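Local structure of intimin adherence protein (Escherichia coli O157:H7, 3NCX) at residues L11-K16 / Y49-E54; G36-K41 / Y89-P94; A59-S64 / V75-T80. The protein mediates adhesion of the bacterium to host cells, probably by binding the translocated intimin receptor Tir through its C-type lectin-like region. The protein carries 1 engineered substitution. One frame throughout, in Å; residues are numbered along the deposited sequence.

Contact 1 (L11-K16 / Y49-E54); sequences LKIDNK and YSWYSE
Leu-11 and Ile-13 reach across to Tyr-49 and Trp-51, each with a single terminal methyl against an aromatic ring. Leu-11 holds CG opposite its backbone N (chi1 180°), which carries the branch toward strand 49-53. From there CD1 settles beside one side of the phenol, with CE1 of Tyr-49 at 3.6 Å from Leu-11 CD1 and Tyr-49 CD1 at 3.8 Å. The approach is oblique, and the leucine and the tyrosine run antiparallel alongside each other. The phenol's far end is fixed separately, since Tyr-49 OH hydrogen-bonds to the carbonyl of Gly-44.

Two residues on, the pairing repeats. Ile-13 extends CG1 and CD1 in a fully stretched chain (chi2 -177°), and its CD1 lies 3.8 Å from CZ3 of Trp-51, on the six-membered part of the indole. Here too the methyl comes in at a slant.

The two backbones stay well apart, with 9.6 Å between the CA atoms of Leu-11 and Tyr-49. Strand 49-53 pairs with 75-81, which pairs with 86-91; strand 12-13 faces them from the other sheet, with Ile-13 also on Ala-79, Val-87 and Tyr-89. Trp-51 packs on Ala-79 and reaches Leu-40 and Ala-42 of strand 37-43, the partner of strand 12-13.

Contact 2 (G36-K41 / Y89-P94); sequences GQFKLK and YTIKAP
Leu-40 and Tyr-89 mark the place where the two backbones come nearest, their CA atoms 8.9 Å apart. The segments run in roughly opposite directions and spread from there, so that the CA atoms of Phe-38 and Ile-91 are already 11.9 Å apart. That spacing belongs to facing sheets, and side chains alone bridge it.

At the closer end Leu-40 lays its CD2 methyl over one face of the Tyr-89 ring, a CH-pi contact with CD2 3.7 Å from the ring centroid and 17° off the normal. The methyl is displaced toward the rim, on the CE1 side, where Leu-40 CD2 and Tyr-89 CE1 are 3.5 Å apart. The other branch helps as well: Leu-40 CD1 lies 3.9 Å from Tyr-89 CD1. In Tyr-89, CG trans to the backbone N (chi1 168°) sends the ring out from its strand, within reach of Leu-40.

At the wider end the Phe-38 ring, edge first, spans the extra distance to Ile-91. Phe-38 points CZ at CD1 of Ile-91, 3.8 Å away and near the plane of the phenyl ring. Leu-40 CD2 sits at the same ring's edge, also in its plane. Val-17, Val-67 and Ile-77 pack around these groups. Two facing antiparallel sheets with an apolar filling between them form the beta-sandwich of an Ig-like domain, here of bacterial group 2.

Contact 3 (A59-S64 / V75-T80); sequences ATVDAS and VVIKAT
Val-61 and Ile-77 face each other across the interior of the Ig-like beta-sandwich, from strands 59-61 and 75-81 of opposing sheets. The two strands run nearly parallel, with CA atoms 7.0 Å apart at Ala-59 and Val-75 and 8.0 Å at Val-61 and Ile-77.

Ile-77 can be followed outward. Its CB points toward the 59-64 segment and there splits into two branches. CG2 goes to Val-61, stopping 4.3 Å from that residue's CG1, a loose apolar contact, and it also faces the indole of Trp-51. CG1 turns the other way, and because the chain is extended (chi2 177°) CD1 is carried deep between the sheets. There it ends against a methyl of Leu-40 and the side chain of Ile-91.

The second pair is shorter: Ala-59 CB meets Val-75 CG1 at 3.9 Å.

Beyond Val-61 the segment turns, Asp-62 to Ser-64 making an Asx turn. Asp-62 OD2 accepts from the backbone N of Ser-64, and Ser-64 OG donates to the same oxygen at 2.7 Å. Both donors approach from one face of the carboxylate, the backbone N standing 52° out of its plane.

The three contacts share one sandwich interior; contact 3 is nested in the loop closed by contact 2, and 1 and 2 cross along the chain. Centres lie about 6 Å apart for contacts 1 and 3, about 9 Å for 2 and 3, and about 10 Å for 1 and 2. Backbone pairing ties their strands: Tyr-89 N lies 2.7 Å from Ile-77 O (contacts 2 and 3), Ser-50 O 2.8 Å from Thr-80 N (1 and 3) and, in the opposite sheet, Asp-14 N 2.6 Å from Lys-41 O (1 and 2). Trp-51 connects all three, CZ3 3.4 Å from Ala-79 CB and CH2 3.6 Å from Leu-40 O. All are plain structural packing within the Ig-like domain.

Contact 1 (L11-K16 / Y49-E54)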
ATOM      1  N   LEU A  11      10.855  -0.945  25.936  1.00 23.21           N
ATOM      2  CA  LEU A  11      10.516  -0.537  24.581  1.00 20.45           C
ATOM      3  C   LEU A  11       9.405  -1.415  24.016  1.00 24.51           C
ATOM      4  O   LEU A  11       9.419  -2.635  24.185  1.00 23.96           O
ATOM      5  CB  LEU A  11      11.754  -0.611  23.685  1.00 24.83           C
ATOM      6  CG  LEU A  11      11.582  -0.218  22.217  1.00 25.40           C
ATOM      7  CD1 LEU A  11      11.105   1.220  22.100  1.00 20.07           C
ATOM      8  CD2 LEU A  11      12.886  -0.418  21.466  1.00 23.67           C
ATOM      9  N   LYS A  12       8.446  -0.785  23.344  1.00 26.52           N
ATOM     10  CA  LYS A  12       7.295  -1.492  22.797  1.00 26.37           C
ATOM     11  C   LYS A  12       6.825  -0.853  21.492  1.00 32.76           C
ATOM     12  O   LYS A  12       6.574   0.352  21.438  1.00 31.22           O
ATOM     13  CB  LYS A  12       6.150  -1.494  23.814  1.00 33.11           C
ATOM     14  CG  LYS A  12       4.839  -2.059  23.288  1.00 39.42           C
ATOM     15  CD  LYS A  12       4.846  -3.580  23.274  1.00 47.71           C
ATOM     16  CE  LYS A  12       3.644  -4.133  22.521  1.00 51.03           C
ATOM     17  NZ  LYS A  12       2.352  -3.635  23.071  1.00 53.84           N
ATOM     18  N   ILE A  13       6.711  -1.660  20.443  1.00 32.39           N
ATOM     19  CA  ILE A  13       6.150  -1.186  19.182  1.00 30.87           C
ATOM     20  C   ILE A  13       4.638  -1.404  19.153  1.00 35.92           C
ATOM     21  O   ILE A  13       4.160  -2.539  19.211  1.00 33.17           O
ATOM     22  CB  ILE A  13       6.793  -1.875  17.963  1.00 23.76           C
ATOM     23  CG1 ILE A  13       8.226  -1.382  17.765  1.00 20.92           C
ATOM     24  CG2 ILE A  13       5.981  -1.599  16.709  1.00 27.79           C
ATOM     25  CD1 ILE A  13       8.903  -1.966  16.544  1.00 16.20           C
ATOM     26  N   ASP A  14       3.892  -0.307  19.067  1.00 31.28           N
ATOM     27  CA  ASP A  14       2.434  -0.362  19.064  1.00 34.17           C
ATOM     28  C   ASP A  14       1.906  -1.230  17.926  1.00 34.80           C
ATOM     29  O   ASP A  14       2.294  -1.058  16.769  1.00 35.26           O
ATOM     30  CB  ASP A  14       1.847   1.048  18.959  1.00 34.99           C
ATOM     31  CG  ASP A  14       0.888   1.367  20.091  1.00 47.69           C
ATOM     32  OD1 ASP A  14      -0.306   1.013  19.980  1.00 46.34           O
ATOM     33  OD2 ASP A  14       1.331   1.975  21.090  1.00 42.53           O
ATOM     34  N   ASN A  15       1.023  -2.162  18.262  1.00 38.79           N
ATOM     35  CA  ASN A  15       0.377  -2.997  17.257  1.00 37.71           C
ATOM     36  C   ASN A  15      -0.609  -2.185  16.425  1.00 31.00           C
ATOM     37  O   ASN A  15      -0.972  -2.569  15.312  1.00 25.18           O
ATOM     38  CB  ASN A  15      -0.329  -4.180  17.917  1.00 33.43           C
ATOM     39  CG  ASN A  15      -1.087  -5.033  16.922  1.00 41.89           C
ATOM     40  OD1 ASN A  15      -0.490  -5.779  16.146  1.00 37.55           O
ATOM     41  ND2 ASN A  15      -2.412  -4.928  16.940  1.00 37.85           N
ATOM     42  N   LYS A  16      -1.037  -1.057  16.978  1.00 30.02           N
ATOM     43  CA  LYS A  16      -1.931  -0.148  16.277  1.00 32.34           C
ATOM     44  C   LYS A  16      -1.118   0.707  15.308  1.00 34.56           C
ATOM     45  O   LYS A  16      -0.222   1.444  15.718  1.00 31.43           O
ATOM     46  CB  LYS A  16      -2.665   0.747  17.278  1.00 34.67           C
ATOM     47  CG  LYS A  16      -4.036   1.218  16.816  1.00 39.70           C
ATOM     48  CD  LYS A  16      -5.122   0.206  17.167  1.00 40.18           C
ATOM     49  CE  LYS A  16      -5.270   0.053  18.677  1.00 41.48           C
ATOM     50  NZ  LYS A  16      -6.376  -0.875  19.049  1.00 34.32           N
ATOM     51  N   TYR A  49      14.192   6.966  18.938  1.00 26.50           N
ATOM     52  CA  TYR A  49      14.230   5.671  18.270  1.00 30.28           C
ATOM     53  C   TYR A  49      14.911   5.721  16.907  1.00 27.13           C
ATOM     54  O   TYR A  49      15.060   6.787  16.309  1.00 34.51           O
ATOM     55  CB  TYR A  49      12.813   5.114  18.120  1.00 27.22           C
ATOM     56  CG  TYR A  49      11.949   5.326  19.341  1.00 27.97           C
ATOM     57  CD1 TYR A  49      12.115   4.548  20.479  1.00 29.16           C
ATOM     58  CD2 TYR A  49      10.969   6.308  19.356  1.00 22.49           C
ATOM     59  CE1 TYR A  49      11.329   4.742  21.599  1.00 28.29           C
ATOM     60  CE2 TYR A  49      10.177   6.508  20.470  1.00 27.36           C
ATOM     61  CZ  TYR A  49      10.360   5.723  21.589  1.00 29.65           C
ATOM     62  OH  TYR A  49       9.570   5.922  22.698  1.00 27.44           O
ATOM     63  N   SER A  50      15.328   4.552  16.431  1.00 22.98           N
ATOM     64  CA  SER A  50      15.890   4.403  15.096  1.00 28.89           C
ATOM     65  C   SER A  50      15.351   3.112  14.495  1.00 27.14           C
ATOM     66  O   SER A  50      15.266   2.093  15.179  1.00 29.51           O
ATOM     67  CB  SER A  50      17.418   4.369  15.151  1.00 26.39           C
ATOM     68  OG  SER A  50      17.875   3.305  15.966  1.00 25.24           O
ATOM     69  N   TRP A  51      14.982   3.154  13.219  1.00 18.35           N
ATOM     70  CA  TRP A  51      14.289   2.028  12.603  1.00 24.30           C
ATOM     71  C   TRP A  51      15.136   1.304  11.561  1.00 24.47           C
ATOM     72  O   TRP A  51      16.033   1.889  10.954  1.00 28.26           O
ATOM     73  CB  TRP A  51      12.962   2.492  12.000  1.00 23.43           C
ATOM     74  CG  TRP A  51      12.126   3.263  12.974  1.00 20.42           C
ATOM     75  CD1 TRP A  51      12.267   4.579  13.310  1.00 23.41           C
ATOM     76  CD2 TRP A  51      11.026   2.769  13.745  1.00 18.51           C
ATOM     77  NE1 TRP A  51      11.321   4.934  14.241  1.00 24.95           N
ATOM     78  CE2 TRP A  51      10.546   3.840  14.524  1.00 19.53           C
ATOM     79  CE3 TRP A  51      10.398   1.523  13.852  1.00 18.47           C
ATOM     80  CZ2 TRP A  51       9.468   3.706  15.397  1.00 16.60           C
ATOM     81  CZ3 TRP A  51       9.328   1.392  14.719  1.00 18.80           C
ATOM     82  CH2 TRP A  51       8.875   2.477  15.479  1.00 23.11           C
ATOM     83  N   TYR A  52      14.839   0.023  11.363  1.00 21.41           N
ATOM     84  CA  TYR A  52      15.619  -0.818  10.467  1.00 28.33           C
ATOM     85  C   TYR A  52      14.746  -1.876   9.801  1.00 28.00           C
ATOM     86  O   TYR A  52      13.868  -2.459  10.438  1.00 29.72           O
ATOM     87  CB  TYR A  52      16.757  -1.490  11.240  1.00 22.79           C
ATOM     88  CG  TYR A  52      17.474  -2.580  10.475  1.00 29.49           C
ATOM     89  CD1 TYR A  52      18.560  -2.286   9.662  1.00 30.30           C
ATOM     90  CD2 TYR A  52      17.071  -3.907  10.576  1.00 30.86           C
ATOM     91  CE1 TYR A  52      19.221  -3.282   8.966  1.00 37.34           C
ATOM     92  CE2 TYR A  52      17.724  -4.908   9.883  1.00 28.51           C
ATOM     93  CZ  TYR A  52      18.800  -4.591   9.080  1.00 36.87           C
ATOM     94  OH  TYR A  52      19.454  -5.584   8.389  1.00 31.98           O
ATOM     95  N   SER A  53      14.993  -2.121   8.518  1.00 23.24           N
ATOM     96  CA  SER A  53      14.261  -3.144   7.782  1.00 26.16           C
ATOM     97  C   SER A  53      15.170  -4.320   7.457  1.00 27.69           C
ATOM     98  O   SER A  53      16.277  -4.137   6.954  1.00 38.22           O
ATOM     99  CB  SER A  53      13.675  -2.564   6.493  1.00 35.42           C
ATOM    100  OG  SER A  53      13.049  -3.575   5.723  1.00 33.86           O
ATOM    101  N   GLU A  54      14.702  -5.529   7.744  1.00 28.71           N
ATOM    102  CA  GLU A  54      15.497  -6.722   7.486  1.00 32.32           C
ATOM    103  C   GLU A  54      15.381  -7.167   6.035  1.00 37.54           C
ATOM    104  O   GLU A  54      15.982  -8.163   5.632  1.00 41.27           O
ATOM    105  CB  GLU A  54      15.093  -7.859   8.426  1.00 29.50           C
ATOM    106  CG  GLU A  54      15.286  -7.531   9.897  1.00 31.44           C
ATOM    107  CD  GLU A  54      15.477  -8.769  10.747  1.00 43.34           C
ATOM    108  OE1 GLU A  54      15.996  -9.776  10.219  1.00 54.32           O
ATOM    109  OE2 GLU A  54      15.110  -8.737  11.940  1.00 39.77           O
TER

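Contact 2 (G36-K41 / Y89-P94)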
ATOM      1  N   GLY A  36       2.097   2.030  -0.380  1.00 14.25           N
ATOM      2  CA  GLY A  36       1.266   2.546   0.690  1.00 14.88           C
ATOM      3  C   GLY A  36       2.143   2.788   1.901  1.00 18.71           C
ATOM      4  O   GLY A  36       3.196   2.164   2.038  1.00 17.44           O
ATOM      5  N   GLN A  37       1.721   3.690   2.781  1.00 15.91           N
ATOM      6  CA  GLN A  37       2.569   4.095   3.898  1.00 16.05           C
ATOM      7  C   GLN A  37       1.842   4.129   5.238  1.00 18.16           C
ATOM      8  O   GLN A  37       0.633   4.361   5.298  1.00 19.74           O
ATOM      9  CB  GLN A  37       3.203   5.455   3.602  1.00 17.71           C
ATOM     10  CG  GLN A  37       4.049   5.463   2.339  1.00 19.02           C
ATOM     11  CD  GLN A  37       4.586   6.835   2.003  1.00 14.51           C
ATOM     12  OE1 GLN A  37       3.874   7.834   2.098  1.00 15.21           O
ATOM     13  NE2 GLN A  37       5.852   6.893   1.611  1.00 17.29           N
ATOM     14  N   PHE A  38       2.591   3.900   6.312  1.00 15.91           N
ATOM     15  CA  PHE A  38       2.024   3.898   7.656  1.00 19.90           C
ATOM     16  C   PHE A  38       3.077   4.171   8.728  1.00 19.98           C
ATOM     17  O   PHE A  38       4.254   3.853   8.556  1.00 16.68           O
ATOM     18  CB  PHE A  38       1.305   2.575   7.934  1.00 17.48           C
ATOM     19  CG  PHE A  38       2.185   1.363   7.813  1.00 17.50           C
ATOM     20  CD1 PHE A  38       2.737   0.775   8.939  1.00 16.84           C
ATOM     21  CD2 PHE A  38       2.453   0.804   6.574  1.00 17.34           C
ATOM     22  CE1 PHE A  38       3.545  -0.344   8.831  1.00 20.21           C
ATOM     23  CE2 PHE A  38       3.259  -0.315   6.459  1.00 11.78           C
ATOM     24  CZ  PHE A  38       3.805  -0.889   7.589  1.00 14.05           C
ATOM     25  N   LYS A  39       2.641   4.763   9.835  1.00 21.50           N
ATOM     26  CA  LYS A  39       3.541   5.143  10.919  1.00 22.49           C
ATOM     27  C   LYS A  39       3.501   4.141  12.065  1.00 20.54           C
ATOM     28  O   LYS A  39       2.484   4.008  12.748  1.00 18.71           O
ATOM     29  CB  LYS A  39       3.171   6.529  11.452  1.00 24.44           C
ATOM     30  CG  LYS A  39       3.036   7.602  10.386  1.00 25.81           C
ATOM     31  CD  LYS A  39       4.383   8.189  10.002  1.00 36.94           C
ATOM     32  CE  LYS A  39       5.004   8.946  11.164  1.00 43.11           C
ATOM     33  NZ  LYS A  39       6.242   9.667  10.757  1.00 40.70           N
ATOM     34  N   LEU A  40       4.610   3.439  12.277  1.00 19.37           N
ATOM     35  CA  LEU A  40       4.752   2.570  13.438  1.00 17.86           C
ATOM     36  C   LEU A  40       4.997   3.414  14.685  1.00 22.00           C
ATOM     37  O   LEU A  40       5.839   4.311  14.678  1.00 21.31           O
ATOM     38  CB  LEU A  40       5.899   1.578  13.235  1.00 19.00           C
ATOM     39  CG  LEU A  40       5.660   0.464  12.214  1.00 19.53           C
ATOM     40  CD1 LEU A  40       6.939  -0.312  11.955  1.00 13.26           C
ATOM     41  CD2 LEU A  40       4.550  -0.465  12.685  1.00 13.79           C
ATOM     42  N   LYS A  41       4.254   3.128  15.750  1.00 25.44           N
ATOM     43  CA  LYS A  41       4.356   3.899  16.984  1.00 21.26           C
ATOM     44  C   LYS A  41       5.149   3.156  18.051  1.00 26.36           C
ATOM     45  O   LYS A  41       4.698   2.138  18.571  1.00 31.15           O
ATOM     46  CB  LYS A  41       2.962   4.234  17.521  1.00 30.57           C
ATOM     47  CG  LYS A  41       2.961   5.036  18.817  1.00 25.03           C
ATOM     48  CD  LYS A  41       2.848   6.532  18.555  1.00 40.19           C
ATOM     49  CE  LYS A  41       4.037   7.063  17.769  1.00 42.15           C
ATOM     50  NZ  LYS A  41       3.848   8.486  17.371  1.00 43.76           N
ATOM     51  N   TYR A  89       8.905  -5.810  15.071  1.00 21.53           N
ATOM     52  CA  TYR A  89       7.521  -5.788  14.609  1.00 22.63           C
ATOM     53  C   TYR A  89       7.450  -6.449  13.235  1.00 20.00           C
ATOM     54  O   TYR A  89       8.065  -5.974  12.284  1.00 21.36           O
ATOM     55  CB  TYR A  89       6.991  -4.355  14.531  1.00 27.80           C
ATOM     56  CG  TYR A  89       5.678  -4.233  13.789  1.00 24.47           C
ATOM     57  CD1 TYR A  89       5.653  -3.990  12.422  1.00 24.24           C
ATOM     58  CD2 TYR A  89       4.465  -4.368  14.452  1.00 26.36           C
ATOM     59  CE1 TYR A  89       4.457  -3.884  11.737  1.00 28.42           C
ATOM     60  CE2 TYR A  89       3.263  -4.263  13.774  1.00 28.14           C
ATOM     61  CZ  TYR A  89       3.265  -4.020  12.416  1.00 31.73           C
ATOM     62  OH  TYR A  89       2.074  -3.914  11.734  1.00 32.49           O
ATOM     63  N   THR A  90       6.701  -7.542  13.132  1.00 26.28           N
ATOM     64  CA  THR A  90       6.676  -8.327  11.899  1.00 26.33           C
ATOM     65  C   THR A  90       5.547  -7.944  10.944  1.00 26.08           C
ATOM     66  O   THR A  90       4.412  -7.709  11.360  1.00 20.28           O
ATOM     67  CB  THR A  90       6.598  -9.836  12.193  1.00 19.13           C
ATOM     68  OG1 THR A  90       5.428 -10.113  12.971  1.00 35.31           O
ATOM     69  CG2 THR A  90       7.826 -10.290  12.960  1.00 25.63           C
ATOM     70  N   ILE A  91       5.877  -7.885   9.657  1.00 20.67           N
ATOM     71  CA  ILE A  91       4.899  -7.600   8.618  1.00 26.55           C
ATOM     72  C   ILE A  91       4.460  -8.893   7.946  1.00 26.67           C
ATOM     73  O   ILE A  91       5.245  -9.532   7.248  1.00 26.09           O
ATOM     74  CB  ILE A  91       5.477  -6.673   7.532  1.00 29.48           C
ATOM     75  CG1 ILE A  91       6.069  -5.406   8.151  1.00 31.57           C
ATOM     76  CG2 ILE A  91       4.402  -6.312   6.521  1.00 26.80           C
ATOM     77  CD1 ILE A  91       5.033  -4.387   8.560  1.00 33.84           C
ATOM     78  N   LYS A  92       3.209  -9.282   8.159  1.00 26.32           N
ATOM     79  CA  LYS A  92       2.663 -10.457   7.491  1.00 29.32           C
ATOM     80  C   LYS A  92       2.395 -10.155   6.021  1.00 27.41           C
ATOM     81  O   LYS A  92       1.845  -9.105   5.687  1.00 27.65           O
ATOM     82  CB  LYS A  92       1.383 -10.930   8.185  1.00 29.63           C
ATOM     83  CG  LYS A  92       1.629 -11.663   9.495  1.00 37.74           C
ATOM     84  CD  LYS A  92       2.262 -13.025   9.244  1.00 45.45           C
ATOM     85  CE  LYS A  92       2.727 -13.671  10.537  1.00 45.89           C
ATOM     86  NZ  LYS A  92       3.847 -12.910  11.155  1.00 54.68           N
ATOM     87  N   ALA A  93       2.798 -11.071   5.146  1.00 22.70           N
ATOM     88  CA  ALA A  93       2.565 -10.912   3.716  1.00 21.08           C
ATOM     89  C   ALA A  93       1.070 -10.817   3.435  1.00 24.96           C
ATOM     90  O   ALA A  93       0.268 -11.483   4.090  1.00 21.84           O
ATOM     91  CB  ALA A  93       3.179 -12.064   2.944  1.00 23.96           C
ATOM     92  N   PRO A  94       0.692  -9.985   2.457  1.00 19.07           N
ATOM     93  CA  PRO A  94      -0.716  -9.752   2.127  1.00 23.18           C
ATOM     94  C   PRO A  94      -1.321 -10.898   1.328  1.00 21.98           C
ATOM     95  O   PRO A  94      -0.589 -11.692   0.740  1.00 18.82           O
ATOM     96  CB  PRO A  94      -0.652  -8.498   1.255  1.00 19.75           C
ATOM     97  CG  PRO A  94       0.662  -8.603   0.575  1.00 23.14           C
ATOM     98  CD  PRO A  94       1.596  -9.203   1.596  1.00 24.67           C
TER

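Contact 3 (A59-S64 / V75-T80)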
ATOM      1  N   ALA A  59       9.817  -4.086   2.228  1.00 25.58           N
ATOM      2  CA  ALA A  59       9.401  -2.824   2.828  1.00 27.98           C
ATOM      3  C   ALA A  59      10.579  -1.973   3.294  1.00 26.84           C
ATOM      4  O   ALA A  59      11.651  -2.493   3.602  1.00 29.52           O
ATOM      5  CB  ALA A  59       8.440  -3.079   3.983  1.00 28.30           C
ATOM      6  N   THR A  60      10.361  -0.663   3.346  1.00 27.24           N
ATOM      7  CA  THR A  60      11.377   0.291   3.778  1.00 26.12           C
ATOM      8  C   THR A  60      10.826   1.177   4.897  1.00 29.29           C
ATOM      9  O   THR A  60       9.622   1.415   4.969  1.00 30.67           O
ATOM     10  CB  THR A  60      11.856   1.162   2.594  1.00 26.63           C
ATOM     11  OG1 THR A  60      13.164   0.741   2.190  1.00 32.25           O
ATOM     12  CG2 THR A  60      11.898   2.635   2.978  1.00 27.30           C
ATOM     13  N   VAL A  61      11.705   1.655   5.775  1.00 23.54           N
ATOM     14  CA  VAL A  61      11.280   2.500   6.887  1.00 26.15           C
ATOM     15  C   VAL A  61      12.260   3.649   7.129  1.00 26.19           C
ATOM     16  O   VAL A  61      13.476   3.459   7.086  1.00 23.36           O
ATOM     17  CB  VAL A  61      11.099   1.679   8.186  1.00 24.31           C
ATOM     18  CG1 VAL A  61      12.387   0.951   8.546  1.00 28.04           C
ATOM     19  CG2 VAL A  61      10.645   2.579   9.329  1.00 24.85           C
ATOM     20  N   ASP A  62      11.726   4.842   7.379  1.00 23.25           N
ATOM     21  CA  ASP A  62      12.565   6.018   7.591  1.00 27.76           C
ATOM     22  C   ASP A  62      12.827   6.283   9.072  1.00 29.47           C
ATOM     23  O   ASP A  62      12.591   5.419   9.918  1.00 31.62           O
ATOM     24  CB  ASP A  62      11.955   7.256   6.923  1.00 22.23           C
ATOM     25  CG  ASP A  62      10.624   7.660   7.533  1.00 24.16           C
ATOM     26  OD1 ASP A  62       9.832   8.333   6.839  1.00 26.10           O
ATOM     27  OD2 ASP A  62      10.366   7.309   8.702  1.00 26.38           O
ATOM     28  N   ALA A  63      13.304   7.484   9.376  1.00 23.72           N
ATOM     29  CA  ALA A  63      13.690   7.837  10.739  1.00 26.92           C
ATOM     30  C   ALA A  63      12.502   8.231  11.615  1.00 32.92           C
ATOM     31  O   ALA A  63      12.626   8.313  12.839  1.00 32.73           O
ATOM     32  CB  ALA A  63      14.726   8.953  10.720  1.00 37.08           C
ATOM     33  N   SER A  64      11.355   8.474  10.991  1.00 33.49           N
ATOM     34  CA  SER A  64      10.164   8.894  11.723  1.00 28.90           C
ATOM     35  C   SER A  64       9.262   7.712  12.065  1.00 34.02           C
ATOM     36  O   SER A  64       8.298   7.852  12.821  1.00 28.50           O
ATOM     37  CB  SER A  64       9.381   9.933  10.919  1.00 29.14           C
ATOM     38  OG  SER A  64       8.929   9.390   9.691  1.00 37.64           O
ATOM     39  N   VAL A  75       8.173  -9.303   6.272  1.00 24.30           N
ATOM     40  CA  VAL A  75       9.446  -8.724   6.683  1.00 24.71           C
ATOM     41  C   VAL A  75       9.399  -8.244   8.130  1.00 28.04           C
ATOM     42  O   VAL A  75       8.334  -7.912   8.652  1.00 20.17           O
ATOM     43  CB  VAL A  75       9.846  -7.548   5.770  1.00 32.56           C
ATOM     44  CG1 VAL A  75       8.877  -6.388   5.948  1.00 30.20           C
ATOM     45  CG2 VAL A  75      11.274  -7.105   6.058  1.00 28.62           C
ATOM     46  N   VAL A  76      10.562  -8.209   8.775  1.00 26.50           N
ATOM     47  CA  VAL A  76      10.660  -7.751  10.154  1.00 22.75           C
ATOM     48  C   VAL A  76      11.206  -6.330  10.233  1.00 25.46           C
ATOM     49  O   VAL A  76      12.197  -5.997   9.582  1.00 28.36           O
ATOM     50  CB  VAL A  76      11.553  -8.679  11.000  1.00 28.77           C
ATOM     51  CG1 VAL A  76      11.922  -8.011  12.319  1.00 23.46           C
ATOM     52  CG2 VAL A  76      10.857 -10.010  11.240  1.00 18.74           C
ATOM     53  N   ILE A  77      10.548  -5.498  11.035  1.00 24.77           N
ATOM     54  CA  ILE A  77      10.996  -4.133  11.271  1.00 23.44           C
ATOM     55  C   ILE A  77      11.428  -3.975  12.723  1.00 26.61           C
ATOM     56  O   ILE A  77      10.707  -4.369  13.638  1.00 22.73           O
ATOM     57  CB  ILE A  77       9.886  -3.118  10.963  1.00 21.72           C
ATOM     58  CG1 ILE A  77       9.439  -3.258   9.507  1.00 23.66           C
ATOM     59  CG2 ILE A  77      10.360  -1.699  11.259  1.00 13.47           C
ATOM     60  CD1 ILE A  77       8.291  -2.353   9.131  1.00 28.57           C
ATOM     61  N   LYS A  78      12.609  -3.401  12.928  1.00 30.59           N
ATOM     62  CA  LYS A  78      13.146  -3.238  14.274  1.00 25.37           C
ATOM     63  C   LYS A  78      13.266  -1.775  14.689  1.00 25.44           C
ATOM     64  O   LYS A  78      13.720  -0.930  13.916  1.00 22.26           O
ATOM     65  CB  LYS A  78      14.505  -3.932  14.400  1.00 26.77           C
ATOM     66  CG  LYS A  78      14.432  -5.451  14.399  1.00 24.57           C
ATOM     67  CD  LYS A  78      15.802  -6.071  14.621  1.00 21.92           C
ATOM     68  CE  LYS A  78      15.715  -7.586  14.692  1.00 27.67           C
ATOM     69  NZ  LYS A  78      17.056  -8.224  14.770  1.00 27.45           N
ATOM     70  N   ALA A  79      12.852  -1.488  15.918  1.00 25.33           N
ATOM     71  CA  ALA A  79      12.996  -0.156  16.487  1.00 24.11           C
ATOM     72  C   ALA A  79      13.997  -0.195  17.636  1.00 31.48           C
ATOM     73  O   ALA A  79      13.886  -1.024  18.539  1.00 31.42           O
ATOM     74  CB  ALA A  79      11.654   0.365  16.970  1.00 20.28           C
ATOM     75  N   THR A  80      14.978   0.701  17.596  1.00 33.04           N
ATOM     76  CA  THR A  80      16.005   0.754  18.628  1.00 26.78           C
ATOM     77  C   THR A  80      15.983   2.086  19.367  1.00 27.80           C
ATOM     78  O   THR A  80      16.274   3.135  18.791  1.00 33.65           O
ATOM     79  CB  THR A  80      17.411   0.518  18.046  1.00 25.81           C
ATOM     80  OG1 THR A  80      17.520  -0.837  17.594  1.00 28.84           O
ATOM     81  CG2 THR A  80      18.475   0.776  19.099  1.00 27.51           C
TER